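Local coordinates for protein L-2,4-diaminobutyric acid acetyltransferase (Geobacillus sp., PDB 6SLL) that catalyses acetyl transfer from acetyl-coenzyme A to L-2,4-diaminobutyric acid, a step in the biosynthesis of the chemical chaperone ectoine, at residues W89-A94 / K104-G109; V20-E25 / G68-F73; I74-S79 / T108-Q113; N58-I63 / K114-V119. All coordinates share one frame; numbering follows the deposited sequence. Where two conformers were deposited one is given.

Contact 1 (W89-A94 / K104-G109); sequences WQVAVA and KAMLTG. With COA (coenzyme A), chain F; DAB (2,4-diaminobutyric acid), chain G.
M106 makes all the direct side-chain contact between helix segment 104-109 and strand 89-93, while K104, two residues earlier, connects the helix to the same coenzyme A that the strand holds. K104 grips the cofactor twice: its backbone N donates to O2A of the pyrophosphate at 2.9 Å, and its side chain bends at chi3 to bring NZ within 2.8 Å of O7A on the 3'-phosphate. E143 forms a salt bridge with the same NZ. Two residues further on, M106 folds back at chi3 (-64°), which turns its methyl CE toward the strand. CE meets V93 CG2 at 3.8 Å and the carbonyl A92 O at 3.7 Å, with V91 CG1 more distant. The segment axes run at 141° to each other, as strand and helix of the beta-alpha-beta unit 85-93, 102-112, 121-125, the cofactor-binding core of the GNAT fold; R99, G101 and A103 add further backbone N-H groups to coenzyme A. On the strand, V93 N gives a nearly straight bond to the pantetheine carbonyl O9P at 3.0 Å. The substrate lies at the other end, where W89 O accepts from DAB ND at 2.9 Å and the indole NE1 reaches DAB O only weakly. Q90 NE2 donates to DAB OXT at 3.0 Å and 163°, with D43 O as its other partner and Y50 OH bonded to OE1. A leucine in place of Q90 would probably leave the substrate carboxylate without this N-H and the Y50 hydroxyl without its mate.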
# COMPACT_ATOMS: atom_id res chain seq x y z
N TRP B 89 1.51 -9.19 -1.58
CA TRP B 89 1.57 -8.21 -2.63
C TRP B 89 2.72 -8.46 -3.55
O TRP B 89 2.49 -8.81 -4.74
CB TRP B 89 1.56 -6.82 -2.01
CG TRP B 89 1.54 -5.66 -2.95
CD1 TRP B 89 1.55 -5.66 -4.34
CD2 TRP B 89 1.51 -4.28 -2.55
NE1 TRP B 89 1.54 -4.36 -4.75
CE2 TRP B 89 1.54 -3.50 -3.70
CE3 TRP B 89 1.48 -3.67 -1.32
CZ2 TRP B 89 1.49 -2.12 -3.66
CZ3 TRP B 89 1.41 -2.27 -1.27
CH2 TRP B 89 1.44 -1.54 -2.44
N GLN B 90 3.98 -8.32 -3.11
CA GLN B 90 5.14 -8.56 -3.99
C GLN B 90 6.10 -9.51 -3.29
O GLN B 90 6.40 -9.33 -2.10
CB GLN B 90 5.85 -7.23 -4.35
CG GLN B 90 4.97 -6.32 -5.19
CD GLN B 90 5.62 -5.06 -5.64
OE1 GLN B 90 6.14 -4.30 -4.83
NE2 GLN B 90 5.63 -4.83 -6.93
N VAL B 91 6.62 -10.44 -4.06
CA VAL B 91 7.72 -11.31 -3.66
C VAL B 91 8.84 -11.14 -4.63
O VAL B 91 8.60 -11.38 -5.84
CB VAL B 91 7.28 -12.79 -3.53
CG1 VAL B 91 8.40 -13.64 -3.04
CG2 VAL B 91 6.00 -13.00 -2.78
N ALA B 92 10.02 -10.82 -4.17
CA ALA B 92 11.18 -10.63 -5.08
C ALA B 92 12.42 -11.26 -4.47
O ALA B 92 12.66 -11.05 -3.27
CB ALA B 92 11.44 -9.12 -5.26
N VAL B 93 13.21 -11.92 -5.31
CA VAL B 93 14.55 -12.34 -4.91
C VAL B 93 15.47 -11.85 -6.02
O VAL B 93 15.20 -11.99 -7.24
CB VAL B 93 14.61 -13.87 -4.71
CG1 VAL B 93 16.03 -14.38 -4.55
CG2 VAL B 93 13.75 -14.28 -3.50
N ALA B 94 16.61 -11.29 -5.65
CA ALA B 94 17.61 -10.79 -6.59
C ALA B 94 18.04 -11.94 -7.49
O ALA B 94 18.25 -13.07 -7.06
CB ALA B 94 18.81 -10.27 -5.81
N LYS B 104 10.99 -19.33 -0.65
CA LYS B 104 10.26 -20.28 0.16
C LYS B 104 10.52 -20.00 1.64
O LYS B 104 9.59 -20.07 2.44
CB LYS B 104 10.70 -21.66 -0.19
CG LYS B 104 10.00 -22.78 0.50
CD LYS B 104 10.55 -24.17 0.10
CE LYS B 104 10.30 -24.51 -1.34
NZ LYS B 104 10.42 -26.02 -1.55
N ALA B 105 11.73 -19.68 2.00
CA ALA B 105 12.07 -19.38 3.40
C ALA B 105 11.40 -18.08 3.82
O ALA B 105 10.95 -18.00 5.00
CB ALA B 105 13.58 -19.30 3.62
N MET B 106 11.33 -17.08 2.97
CA MET B 106 10.67 -15.86 3.37
C MET B 106 9.17 -16.09 3.59
O MET B 106 8.59 -15.55 4.52
CB MET B 106 10.79 -14.76 2.28
CG MET B 106 12.16 -14.13 2.18
SD MET B 106 12.22 -12.64 1.19
CE MET B 106 11.79 -13.28 -0.43
N LEU B 107 8.53 -16.89 2.71
CA LEU B 107 7.10 -17.10 2.81
C LEU B 107 6.80 -17.92 4.03
O LEU B 107 5.89 -17.60 4.84
CB LEU B 107 6.59 -17.80 1.53
CG LEU B 107 5.11 -18.17 1.49
CD1 LEU B 107 4.21 -16.94 1.75
CD2 LEU B 107 4.74 -18.81 0.18
N THR B 108 7.54 -19.00 4.29
CA THR B 108 7.33 -19.85 5.46
C THR B 108 7.59 -18.96 6.68
O THR B 108 6.81 -18.97 7.70
CB THR B 108 8.32 -21.02 5.44
OG1 THR B 108 7.95 -21.84 4.34
CG2 THR B 108 8.33 -21.81 6.74
N GLY B 109 8.65 -18.19 6.69
CA GLY B 109 8.94 -17.34 7.84
C GLY B 109 7.92 -16.28 8.06
O GLY B 109 7.52 -16.01 9.23
N1A COA F . 12.91 -22.87 -12.56
C2A COA F . 12.23 -23.87 -11.99
N3A COA F . 11.69 -23.92 -10.77
C4A COA F . 11.94 -22.79 -10.05
C5A COA F . 12.61 -21.68 -10.55
C6A COA F . 13.11 -21.71 -11.87
N6A COA F . 13.79 -20.75 -12.44
N7A COA F . 12.73 -20.75 -9.53
C8A COA F . 12.08 -21.25 -8.49
N9A COA F . 11.56 -22.47 -8.79
C1B COA F . 10.79 -23.26 -7.95
C2B COA F . 11.63 -24.02 -6.91
O2B COA F . 12.10 -25.22 -7.42
C3B COA F . 10.63 -24.05 -5.77
O3B COA F . 9.58 -25.05 -6.14
P3B COA F . 9.56 -26.53 -5.47
O7A COA F . 9.10 -26.13 -4.05
O8A COA F . 8.64 -27.35 -6.39
O9A COA F . 11.05 -26.95 -5.03
C4B COA F . 9.92 -22.73 -5.88
O4B COA F . 9.92 -22.37 -7.24
C5B COA F . 10.53 -21.73 -4.89
O5B COA F . 11.96 -21.63 -5.12
P1A COA F . 12.88 -20.58 -4.35
O1A COA F . 14.28 -20.96 -4.59
O2A COA F . 12.41 -20.37 -2.96
O3A COA F . 12.53 -19.27 -5.23
P2A COA F . 13.48 -17.98 -5.41
O4A COA F . 14.13 -17.62 -4.13
O5A COA F . 14.37 -18.20 -6.59
O6A COA F . 12.43 -16.87 -5.72
CBP COA F . 10.86 -15.71 -7.13
CCP COA F . 11.29 -17.05 -6.59
CDP COA F . 9.49 -15.90 -7.84
CEP COA F . 10.70 -14.74 -6.00
CAP COA F . 11.98 -15.24 -8.12
OAP COA F . 11.98 -16.15 -9.25
C9P COA F . 11.86 -13.85 -8.63
O9P COA F . 11.97 -12.83 -7.93
N8P COA F . 11.62 -13.80 -9.96
C7P COA F . 11.48 -12.68 -10.77
C6P COA F . 12.00 -12.97 -12.27
C5P COA F . 11.02 -13.72 -13.10
O5P COA F . 10.50 -14.79 -12.62
N4P COA F . 10.82 -13.38 -14.25
C3P COA F . 9.87 -14.11 -15.19
C2P COA F . 9.72 -13.14 -16.59
S1P COA F . 11.22 -13.37 -17.50
N DAB G . 2.35 -7.45 -10.60
CA DAB G . 1.84 -7.06 -9.25
C DAB G . 2.92 -6.25 -8.57
O DAB G . 2.57 -5.63 -7.57
CB DAB G . 1.43 -8.28 -8.42
CG DAB G . 2.56 -9.16 -7.98
ND DAB G . 2.01 -10.29 -7.18
OXT DAB G . 4.07 -6.27 -8.99

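Contact 2 (V20-E25 / G68-F73); sequences VYRRPE and GDIVGF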
# COMPACT_ATOMS: atom_id res chain seq x y z
N VAL B 20 20.15 -14.07 6.13
CA VAL B 20 19.45 -13.70 7.34
C VAL B 20 18.11 -13.03 6.97
O VAL B 20 17.98 -12.31 6.01
CB VAL B 20 20.32 -13.04 8.27
CG1 VAL B 20 21.52 -13.83 8.73
CG2 VAL B 20 20.77 -11.85 7.70
N TYR B 21 17.14 -13.32 7.84
CA TYR B 21 15.73 -12.94 7.61
C TYR B 21 15.28 -12.00 8.69
O TYR B 21 15.53 -12.30 9.90
CB TYR B 21 14.84 -14.19 7.55
CG TYR B 21 15.23 -15.10 6.36
CD1 TYR B 21 14.69 -14.89 5.10
CD2 TYR B 21 16.12 -16.13 6.54
CE1 TYR B 21 15.04 -15.68 4.04
CE2 TYR B 21 16.52 -16.87 5.46
CZ TYR B 21 15.97 -16.69 4.19
OH TYR B 21 16.32 -17.40 3.10
N ARG B 22 14.59 -10.94 8.37
CA ARG B 22 14.14 -9.99 9.39
C ARG B 22 12.94 -9.18 8.81
O ARG B 22 12.73 -9.13 7.63
CB ARG B 22 15.23 -8.98 9.78
CG ARG B 22 15.70 -8.09 8.66
CD ARG B 22 16.78 -7.17 9.10
NE ARG B 22 17.35 -6.39 7.94
CZ ARG B 22 16.85 -5.23 7.46
NH1 ARG B 22 15.70 -4.77 7.95
NH2 ARG B 22 17.41 -4.63 6.46
N ARG B 23 12.22 -8.51 9.70
CA ARG B 23 11.24 -7.59 9.18
C ARG B 23 11.91 -6.30 8.67
O ARG B 23 13.01 -5.90 9.15
CB ARG B 23 10.13 -7.30 10.23
CG ARG B 23 10.62 -6.32 11.25
CD ARG B 23 9.45 -6.06 12.30
NE ARG B 23 8.69 -7.32 12.82
CZ ARG B 23 9.00 -8.34 13.65
NH1 ARG B 23 9.91 -8.18 14.06
NH2 ARG B 23 8.56 -9.58 14.10
N PRO B 24 11.31 -5.69 7.69
CA PRO B 24 11.86 -4.42 7.21
C PRO B 24 11.62 -3.29 8.15
O PRO B 24 10.80 -3.42 9.08
CB PRO B 24 11.10 -4.21 5.89
CG PRO B 24 9.77 -4.82 6.14
CD PRO B 24 10.09 -6.08 6.98
N GLU B 25 12.26 -2.17 7.88
CA GLU B 25 12.05 -0.91 8.56
C GLU B 25 11.87 0.16 7.46
O GLU B 25 12.24 -0.07 6.32
CB GLU B 25 13.20 -0.59 9.50
CG GLU B 25 13.54 -1.76 10.43
CD GLU B 25 12.48 -1.87 11.48
OE1 GLU B 25 11.69 -0.88 11.73
OE2 GLU B 25 12.39 -2.93 12.10
N GLY B 68 25.28 -8.54 3.65
CA GLY B 68 24.97 -7.09 3.69
C GLY B 68 24.07 -6.50 2.68
O GLY B 68 23.76 -5.34 2.78
N ASP B 69 23.73 -7.34 1.66
CA ASP B 69 22.89 -6.90 0.54
C ASP B 69 21.45 -7.44 0.76
O ASP B 69 21.29 -8.58 1.16
CB ASP B 69 23.37 -7.49 -0.81
CG ASP B 69 24.63 -6.96 -1.24
OD1 ASP B 69 25.05 -5.86 -0.76
OD2 ASP B 69 25.33 -7.82 -1.81
N ILE B 70 20.45 -6.60 0.50
CA ILE B 70 19.06 -7.08 0.48
C ILE B 70 18.96 -7.94 -0.77
O ILE B 70 19.14 -7.46 -1.89
CB ILE B 70 18.04 -5.95 0.64
CG1 ILE B 70 18.13 -5.30 2.08
CG2 ILE B 70 16.65 -6.51 0.34
CD1 ILE B 70 17.23 -4.06 2.23
N VAL B 71 18.60 -9.20 -0.59
CA VAL B 71 18.43 -10.14 -1.67
C VAL B 71 17.01 -10.64 -1.84
O VAL B 71 16.72 -11.37 -2.78
CB VAL B 71 19.45 -11.27 -1.62
CG1 VAL B 71 20.90 -10.74 -1.77
CG2 VAL B 71 19.27 -12.13 -0.40
N GLY B 72 16.13 -10.36 -0.86
CA GLY B 72 14.74 -10.80 -0.95
C GLY B 72 13.85 -9.88 -0.21
O GLY B 72 14.23 -9.26 0.81
N PHE B 73 12.59 -9.82 -0.65
CA PHE B 73 11.53 -9.01 0.03
C PHE B 73 10.21 -9.69 -0.24
O PHE B 73 9.93 -10.15 -1.36
CB PHE B 73 11.53 -7.59 -0.51
CG PHE B 73 10.45 -6.70 0.05
CD1 PHE B 73 10.55 -6.22 1.32
CD2 PHE B 73 9.41 -6.28 -0.73
CE1 PHE B 73 9.62 -5.34 1.83
CE2 PHE B 73 8.45 -5.40 -0.27
CZ PHE B 73 8.56 -4.93 1.02
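P24 and F73 meet across strand 62-66, which runs antiparallel to both strand 20-22 and strand 69-78 at this end of the GNAT sheet. The two segments are therefore not adjacent strands: no backbone hydrogen bond joins them, and side chains alone make the contact. The apolar part is a single approach, P24 CG to F73 CE1 at 4.3 Å. The proline carbon arrives at the ring edge, near its plane. With CG anti to the backbone N (chi1 177°), F73 reaches toward the proline; V32 and L35 of helix 29-39 also touch the ring. I63 of the intervening strand packs against P24, I70 and F73, and so lies among the residues that meet here. The second approach is mixed in character: R22 NH2 stands 4.3 Å from I70 CD1, a loose contact of a charged group with a methyl. The backbone of segment 68-73 is irregular here, since V71 and G72 together face A64 in a classic beta bulge. Ionic bonds fix the guanidinium. E65 forms a salt bridge with R22 NE and D28 one with NH1, and R22 NH1 also donates to R23 O at 3.2 Å, approaching that acceptor 30° off the carbonyl plane.

Contact 3 (I74-S79 / T108-Q113); sequences ISAFRS and TGLMNQ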
# COMPACT_ATOMS: atom_id res chain seq x y z
N ILE B 74 9.37 -9.67 0.80
CA ILE B 74 7.91 -9.93 0.66
C ILE B 74 7.17 -8.85 1.32
O ILE B 74 7.37 -8.56 2.53
CB ILE B 74 7.49 -11.33 1.25
CG1 ILE B 74 8.17 -12.40 0.65
CG2 ILE B 74 5.96 -11.45 1.09
CD1 ILE B 74 7.71 -13.75 1.08
N SER B 75 6.20 -8.25 0.61
CA SER B 75 5.23 -7.37 1.21
C SER B 75 3.87 -8.09 1.34
O SER B 75 3.43 -8.80 0.43
CB SER B 75 5.03 -6.13 0.40
OG SER B 75 4.77 -6.40 -0.95
N ALA B 76 3.22 -7.87 2.48
CA ALA B 76 1.90 -8.44 2.69
C ALA B 76 1.21 -7.59 3.70
O ALA B 76 1.78 -6.82 4.47
CB ALA B 76 2.00 -9.88 3.20
N PHE B 77 -0.13 -7.78 3.81
CA PHE B 77 -0.98 -7.10 4.80
C PHE B 77 -2.19 -7.92 5.07
O PHE B 77 -2.66 -8.67 4.17
CB PHE B 77 -1.33 -5.65 4.40
CG PHE B 77 -2.03 -5.56 3.08
CD1 PHE B 77 -3.39 -5.82 2.92
CD2 PHE B 77 -1.33 -5.25 1.93
CE1 PHE B 77 -4.01 -5.78 1.67
CE2 PHE B 77 -1.97 -5.18 0.70
CZ PHE B 77 -3.29 -5.44 0.55
N ARG B 78 -2.73 -7.87 6.28
CA ARG B 78 -4.01 -8.49 6.53
C ARG B 78 -5.13 -7.65 5.95
O ARG B 78 -5.14 -6.43 6.07
CB ARG B 78 -4.22 -8.74 8.03
CG ARG B 78 -3.16 -9.61 8.58
CD ARG B 78 -3.25 -10.28 9.70
NE ARG B 78 -4.39 -11.18 9.93
CZ ARG B 78 -4.38 -12.05 10.88
NH1 ARG B 78 -3.36 -12.17 11.68
NH2 ARG B 78 -5.48 -12.77 11.12
N SER B 79 -6.09 -8.29 5.26
CA SER B 79 -7.17 -7.51 4.65
C SER B 79 -7.99 -6.80 5.72
O SER B 79 -8.52 -7.47 6.58
CB SER B 79 -8.01 -8.52 3.85
OG SER B 79 -9.17 -7.83 3.38
N THR B 108 7.54 -19.00 4.29
CA THR B 108 7.33 -19.85 5.46
C THR B 108 7.59 -18.96 6.68
O THR B 108 6.81 -18.97 7.70
CB THR B 108 8.32 -21.02 5.44
OG1 THR B 108 7.95 -21.84 4.34
CG2 THR B 108 8.33 -21.81 6.74
N GLY B 109 8.65 -18.19 6.69
CA GLY B 109 8.94 -17.34 7.84
C GLY B 109 7.92 -16.28 8.06
O GLY B 109 7.52 -16.01 9.23
N LEU B 110 7.36 -15.68 7.03
CA LEU B 110 6.30 -14.72 7.18
C LEU B 110 5.12 -15.32 7.91
O LEU B 110 4.52 -14.70 8.81
CB LEU B 110 5.86 -14.22 5.81
CG LEU B 110 4.67 -13.27 5.75
CD1 LEU B 110 4.91 -12.02 6.64
CD2 LEU B 110 4.37 -12.92 4.32
N MET B 111 4.77 -16.52 7.60
CA MET B 111 3.60 -17.14 8.18
C MET B 111 3.80 -17.54 9.64
O MET B 111 2.82 -17.82 10.31
CB MET B 111 3.11 -18.32 7.34
CG MET B 111 2.64 -17.87 5.96
SD MET B 111 1.73 -16.45 5.73
CE MET B 111 0.61 -17.10 6.57
N ASN B 112 5.02 -17.49 10.17
CA ASN B 112 5.26 -17.69 11.60
C ASN B 112 5.16 -16.40 12.38
O ASN B 112 5.23 -16.45 13.62
CB ASN B 112 6.68 -18.26 11.82
CG ASN B 112 6.89 -19.63 11.25
OD1 ASN B 112 5.96 -20.44 11.28
ND2 ASN B 112 8.09 -19.90 10.78
N GLN B 113 5.13 -15.24 11.76
CA GLN B 113 5.22 -14.02 12.49
C GLN B 113 4.04 -13.84 13.38
O GLN B 113 2.89 -14.25 13.08
CB GLN B 113 5.37 -12.83 11.54
CG GLN B 113 6.67 -12.95 10.72
CD GLN B 113 7.92 -13.32 11.58
OE1 GLN B 113 8.20 -12.54 12.54
NE2 GLN B 113 8.66 -14.43 11.37
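L110 CD2 lies against two residues of strand 74-78 at once, and these apolar approaches are the whole direct contact. It stands 3.9 Å from I74 CG2 and 4.0 Å from A76 CB, so one leucine methyl bridges alternate strand residues whose CB atoms face the helix. The torsions explain the meeting: L110 has CG anti to its N (chi1 175°), which extends the branch toward the strand, and I74 has CG2 anti to its own N, and this is the methyl that meets CD2. The leucine branch comes across the isoleucine at a slant. V88 and V91 of the next strand also pack on I74. Helix 102-112 thus covers strand 69-78 as well as strand 85-93, from which its own GNAT beta-alpha-beta crossover starts. S75, between the two contacting residues, points to the opposite face, where its OG is bonded to Q90 N. No hydrogen bond joins the two segments; those of the helix end lie within 108-113. Q113 NE2 donates to G109 O at 2.9 Å and 164°, with the acceptor in the amide plane but the donor above the carbonyl plane. N112 N reaches the same oxygen at 3.1 Å from the other face, and Q113 N bonds to L110 O at 3.1 Å.

Contact 4 (N58-I63 / K114-V119); sequences NDTCMI and KACHGV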
# COMPACT_ATOMS: atom_id res chain seq x y z
N ASN B 58 5.25 -3.41 8.64
CA ASN B 58 6.45 -4.29 8.67
C ASN B 58 6.22 -5.55 9.45
O ASN B 58 6.93 -6.53 9.26
CB ASN B 58 7.69 -3.60 9.12
CG ASN B 58 7.66 -3.09 10.50
OD1 ASN B 58 6.64 -2.97 11.18
ND2 ASN B 58 8.82 -2.80 11.01
N ASP B 59 5.19 -5.59 10.31
CA ASP B 59 4.86 -6.81 11.07
C ASP B 59 4.46 -7.97 10.17
O ASP B 59 4.52 -9.11 10.62
CB ASP B 59 3.75 -6.51 12.08
CG ASP B 59 4.13 -5.32 12.96
OD1 ASP B 59 3.88 -4.18 12.53
OD2 ASP B 59 4.75 -5.52 13.98
N THR B 60 4.03 -7.67 8.95
CA THR B 60 3.61 -8.66 7.99
C THR B 60 4.44 -8.58 6.70
O THR B 60 3.90 -8.97 5.65
CB THR B 60 2.10 -8.54 7.70
OG1 THR B 60 1.80 -7.24 7.19
CG2 THR B 60 1.27 -8.82 8.90
N CYS B 61 5.69 -8.12 6.80
CA CYS B 61 6.59 -8.14 5.65
C CYS B 61 7.88 -8.83 6.04
O CYS B 61 8.18 -9.02 7.25
CB CYS B 61 6.90 -6.70 5.18
SG CYS B 61 5.50 -5.80 4.53
N MET B 62 8.72 -9.16 5.08
CA MET B 62 9.96 -9.91 5.30
C MET B 62 11.05 -9.37 4.38
O MET B 62 10.76 -9.01 3.21
CB MET B 62 9.71 -11.41 4.91
CG MET B 62 10.70 -12.39 5.21
SD MET B 62 11.26 -12.35 7.01
CE MET B 62 9.64 -12.77 7.52
N ILE B 63 12.27 -9.33 4.91
CA ILE B 63 13.52 -9.12 4.13
C ILE B 63 14.45 -10.26 4.30
O ILE B 63 14.53 -10.85 5.38
CB ILE B 63 14.21 -7.79 4.65
CG1 ILE B 63 13.58 -6.57 3.89
CG2 ILE B 63 15.75 -7.80 4.51
CD1 ILE B 63 14.14 -5.26 4.22
N LYS B 114 4.23 -13.12 14.47
CA LYS B 114 3.18 -12.92 15.44
C LYS B 114 1.94 -12.30 14.85
O LYS B 114 0.82 -12.69 15.17
CB LYS B 114 3.73 -12.01 16.57
CG LYS B 114 2.79 -11.78 17.69
CD LYS B 114 3.43 -10.81 18.78
CE LYS B 114 2.53 -10.48 19.86
NZ LYS B 114 3.20 -9.68 20.90
N ALA B 115 2.11 -11.28 13.94
CA ALA B 115 1.00 -10.62 13.32
C ALA B 115 0.33 -11.44 12.29
O ALA B 115 -0.74 -11.01 11.78
CB ALA B 115 1.42 -9.27 12.76
N CYS B 116 0.81 -12.63 11.97
CA CYS B 116 0.12 -13.53 11.04
C CYS B 116 -0.60 -14.65 11.77
O CYS B 116 -1.15 -15.58 11.18
CB CYS B 116 1.15 -14.15 10.03
SG CYS B 116 1.70 -12.83 8.93
N HIS B 117 -0.63 -14.58 13.11
CA HIS B 117 -1.38 -15.58 13.87
C HIS B 117 -2.84 -15.52 13.44
O HIS B 117 -3.44 -14.45 13.38
CB HIS B 117 -1.28 -15.26 15.37
CG HIS B 117 -2.15 -16.09 16.19
ND1 HIS B 117 -3.46 -15.73 16.54
CD2 HIS B 117 -1.94 -17.28 16.74
CE1 HIS B 117 -3.94 -16.72 17.31
NE2 HIS B 117 -3.04 -17.63 17.39
N GLY B 118 -3.44 -16.68 13.24
CA GLY B 118 -4.84 -16.70 12.88
C GLY B 118 -5.13 -16.53 11.37
O GLY B 118 -6.31 -16.48 11.04
N VAL B 119 -4.14 -16.35 10.54
CA VAL B 119 -4.40 -16.23 9.14
C VAL B 119 -4.89 -17.57 8.64
O VAL B 119 -4.25 -18.62 8.79
CB VAL B 119 -3.14 -15.80 8.40
CG1 VAL B 119 -3.29 -16.02 6.89
CG2 VAL B 119 -2.79 -14.36 8.68
O HOH W 1 4.63 -9.90 13.37
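D59 CB and A115 CB touch at 3.7 Å, the closest direct approach between segments 58-63 and 114-119. Next to them, T60 CG2 meets A115 CB at 3.9 Å and, roughly at right angles to that, C116 SG at 4.0 Å, so one methyl meets two consecutive residues. No direct hydrogen bond joins the segments; one water does so instead, donating to D59 O and accepting from A115 N, each at 2.9 Å. In the next shell, T60 places OG1 between its own N and carbonyl carbon (chi1 59°), which leaves CG2 for the contact, and OG1 has the carbonyls A76 O and F57 O as possible acceptors for its single proton. D59 OD1 forms a salt bridge with R81 of the second subunit, so this residue serves the dimer as well as the fold. On the other side, L110 packs on C116, and R78 NH1 binds both A115 O and H117 O, holding the loop to strand 69-78. The backbone beyond C116 closes with V119 N to C116 O at 3.2 Å. G118 there has a positive phi (84°), and this is the type II beta turn that leads from helix 102-112 toward strand 121-125 in the GNAT beta-alpha-beta unit.

The four contacts adjoin one another across the half-sheet from edge strand 20-22 to central strand 85-93. Centre to centre, contacts 3 and 4 are about 4 Å apart and contacts 2 and 4 about 15 Å; contact 1 lies about 10 Å from contact 2 and about 9 Å from contact 3. Contacts 1 and 3 share helix 102-112, and contacts 2 and 3 share strand 69-78. Along the chain, contact 2 closes before contacts 1 and 3 open, and both of these fall between the two segments of contact 4. Strands 20-22, 62-66, 69-78 and 85-93 are consecutive sheet neighbours, so packing at the sheet edge is continuous with the strand that binds cofactor and substrate.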